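Local structure of oxidoreductase (3K1Y) at residues A[16-21]-A[54-58]. The protein probably acts as an FMN-dependent oxidoreductase of the NADPH-dependent FMN reductase family, with a flavodoxin-like fold. Numbering follows the deposited sequence.
Sequences VISAGL and IELSE
In the first beta-alpha-beta unit of this flavodoxin-like fold, neighbouring parallel strands 12-18 and 49-55 pair to their C-terminal ends, after which 19-21 runs on as a loop and 56-58 turns into a short 3-10 segment. Strand 12-18 lies inside the five-stranded sheet and strand 49-55 at its edge within the chain. Val-16 is extended, and Ile-54 N donates a hydrogen bond to Val-16 O (2.7 Å). Ile-17 pairs with Ile-54 (CA-CA 5.0 Å), their side chains on the same face as helix 102-110; with chi1 and chi2 both m, Ile-17 brings CD1 to 4.0 Å from Ile-54 CB, while its CG2 meets Leu-56 CG at 3.8 Å. Ser-18 is in register with Glu-55 (CA-CA 5.1 Å); Ser-18 N donates to Ile-54 O (3.1 Å) and Leu-56 N to Ser-18 O (3.1 Å), the pair of bonds that flanks Glu-55 and completes the last bridge. Ala-19 leaves the beta conformation (phi/psi -101/21), its CB 3.6 Å from Leu-56 CD1. Beside Gly-20 lies a sulfate ion, probably from the crystallisation liquor, consistent with the phosphate-binding loop after the first strand in flavodoxin-like proteins. Leu-21 CD1 reaches Ser-57 CB at 4.0 Å, and its side chain also packs on Met-67 of the second subunit. Two waters bridge the segments near Glu-55, whose OE2 is salt-bridged to Arg-28: water 1 joins Ser-18 OG (2.6 Å) and donates to Glu-55 OE1 (2.7 Å); water 2 sits 2.6 Å from Gly-20 O and 3.0 Å from Glu-55 OE1, and accepts from Ser-57 N at 2.8 Å.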
ATOM      1  N   VAL A  16     -25.208   2.956  -0.625  1.00 12.50           N
ATOM      2  CA  VAL A  16     -24.165   3.975  -0.612  1.00 11.04           C
ATOM      3  C   VAL A  16     -23.730   4.251   0.815  1.00 12.27           C
ATOM      4  O   VAL A  16     -24.537   4.692   1.631  1.00 12.22           O
ATOM      5  CB  VAL A  16     -24.671   5.305  -1.248  1.00 11.28           C
ATOM      6  CG1 VAL A  16     -23.600   6.398  -1.135  1.00  8.76           C
ATOM      7  CG2 VAL A  16     -25.056   5.073  -2.706  1.00  8.98           C
ATOM      8  N   ILE A  17     -22.465   3.978   1.121  1.00 27.21           N
ATOM      9  CA  ILE A  17     -21.941   4.228   2.458  1.00 27.51           C
ATOM     10  C   ILE A  17     -21.179   5.543   2.414  1.00 27.70           C
ATOM     11  O   ILE A  17     -20.330   5.745   1.549  1.00 28.18           O
ATOM     12  CB  ILE A  17     -20.956   3.129   2.927  1.00 26.95           C
ATOM     13  CG1 ILE A  17     -21.585   1.736   2.803  1.00 26.52           C
ATOM     14  CG2 ILE A  17     -20.565   3.383   4.376  1.00 28.10           C
ATOM     15  CD1 ILE A  17     -22.849   1.544   3.601  1.00 31.39           C
ATOM     16  N   SER A  18     -21.477   6.437   3.349  1.00 24.07           N
ATOM     17  CA  SER A  18     -20.803   7.726   3.396  1.00 24.10           C
ATOM     18  C   SER A  18     -20.346   7.970   4.828  1.00 23.27           C
ATOM     19  O   SER A  18     -21.168   8.029   5.744  1.00 23.95           O
ATOM     20  CB  SER A  18     -21.761   8.827   2.934  1.00 25.42           C
ATOM     21  OG  SER A  18     -21.065  10.033   2.712  1.00 29.75           O
ATOM     22  N   ALA A  19     -19.037   8.130   5.012  1.00 13.71           N
ATOM     23  CA  ALA A  19     -18.450   8.309   6.347  1.00 13.58           C
ATOM     24  C   ALA A  19     -18.080   9.736   6.767  1.00 14.10           C
ATOM     25  O   ALA A  19     -17.263   9.929   7.667  1.00 14.42           O
ATOM     26  CB  ALA A  19     -17.218   7.385   6.487  1.00 11.56           C
ATOM     27  N   GLY A  20     -18.678  10.733   6.128  1.00 20.83           N
ATOM     28  CA  GLY A  20     -18.372  12.108   6.485  1.00 22.22           C
ATOM     29  C   GLY A  20     -18.945  12.509   7.834  1.00 24.22           C
ATOM     30  O   GLY A  20     -19.985  11.998   8.255  1.00 24.71           O
ATOM     31  N   LEU A  21     -18.275  13.433   8.513  1.00 23.53           N
ATOM     32  CA  LEU A  21     -18.722  13.885   9.820  1.00 26.01           C
ATOM     33  C   LEU A  21     -19.097  15.363   9.901  1.00 28.58           C
ATOM     34  O   LEU A  21     -19.518  15.827  10.957  1.00 29.61           O
ATOM     35  CB  LEU A  21     -17.648  13.578  10.868  1.00 26.02           C
ATOM     36  CG  LEU A  21     -17.622  12.176  11.492  1.00 26.63           C
ATOM     37  CD1 LEU A  21     -17.988  11.119  10.474  1.00 24.76           C
ATOM     38  CD2 LEU A  21     -16.238  11.916  12.073  1.00 28.35           C
ATOM     39  N   ILE A  54     -26.494   5.276   3.457  1.00 29.79           N
ATOM     40  CA  ILE A  54     -26.266   5.070   4.878  1.00 29.91           C
ATOM     41  C   ILE A  54     -25.163   5.983   5.430  1.00 28.42           C
ATOM     42  O   ILE A  54     -23.993   5.826   5.090  1.00 28.11           O
ATOM     43  CB  ILE A  54     -25.869   3.611   5.148  1.00 30.05           C
ATOM     44  CG1 ILE A  54     -26.856   2.667   4.456  1.00 32.69           C
ATOM     45  CG2 ILE A  54     -25.833   3.348   6.651  1.00 30.88           C
ATOM     46  CD1 ILE A  54     -28.295   2.851   4.888  1.00 31.52           C
ATOM     47  N   GLU A  55     -25.541   6.935   6.274  1.00 20.76           N
ATOM     48  CA  GLU A  55     -24.577   7.852   6.884  1.00 20.60           C
ATOM     49  C   GLU A  55     -24.007   7.232   8.163  1.00 19.43           C
ATOM     50  O   GLU A  55     -24.720   7.081   9.160  1.00 19.60           O
ATOM     51  CB  GLU A  55     -25.254   9.194   7.212  1.00 21.53           C
ATOM     52  CG  GLU A  55     -25.533  10.074   6.001  1.00 25.52           C
ATOM     53  CD  GLU A  55     -24.383  11.018   5.691  1.00 31.54           C
ATOM     54  OE1 GLU A  55     -23.220  10.561   5.704  1.00 32.69           O
ATOM     55  OE2 GLU A  55     -24.642  12.217   5.429  1.00 34.59           O
ATOM     56  N   LEU A  56     -22.728   6.879   8.135  1.00 18.83           N
ATOM     57  CA  LEU A  56     -22.086   6.263   9.292  1.00 18.37           C
ATOM     58  C   LEU A  56     -22.161   7.107  10.564  1.00 18.69           C
ATOM     59  O   LEU A  56     -22.239   6.558  11.668  1.00 19.45           O
ATOM     60  CB  LEU A  56     -20.623   5.924   8.975  1.00 16.99           C
ATOM     61  CG  LEU A  56     -20.397   4.844   7.913  1.00 16.10           C
ATOM     62  CD1 LEU A  56     -18.922   4.497   7.808  1.00 11.98           C
ATOM     63  CD2 LEU A  56     -21.186   3.607   8.291  1.00 14.17           C
ATOM     64  N   SER A  57     -22.157   8.434  10.422  1.00 16.40           N
ATOM     65  CA  SER A  57     -22.232   9.317  11.593  1.00 18.03           C
ATOM     66  C   SER A  57     -23.599   9.234  12.276  1.00 19.09           C
ATOM     67  O   SER A  57     -23.789   9.752  13.376  1.00 19.23           O
ATOM     68  CB  SER A  57     -21.925  10.779  11.203  1.00 18.65           C
ATOM     69  OG  SER A  57     -22.884  11.314  10.303  1.00 19.13           O
ATOM     70  N   GLU A  58     -24.552   8.584  11.619  1.00 23.60           N
ATOM     71  CA  GLU A  58     -25.888   8.433  12.183  1.00 24.43           C
ATOM     72  C   GLU A  58     -26.045   7.024  12.745  1.00 24.44           C
ATOM     73  O   GLU A  58     -27.118   6.637  13.214  1.00 24.54           O
ATOM     74  CB  GLU A  58     -26.946   8.698  11.109  1.00 24.95           C
ATOM     75  CG  GLU A  58     -27.147  10.173  10.777  1.00 28.56           C
ATOM     76  CD  GLU A  58     -27.974  10.377   9.525  1.00 32.13           C
ATOM     77  OE1 GLU A  58     -28.937   9.606   9.315  1.00 34.68           O
ATOM     78  OE2 GLU A  58     -27.667  11.312   8.754  1.00 34.47           O
TER
HETATM   79  O   HOH W   1     -20.942  11.641   4.788  1.00 22.00           O
HETATM   80  O   HOH W   2     -21.543   9.878   8.062  1.00 28.82           O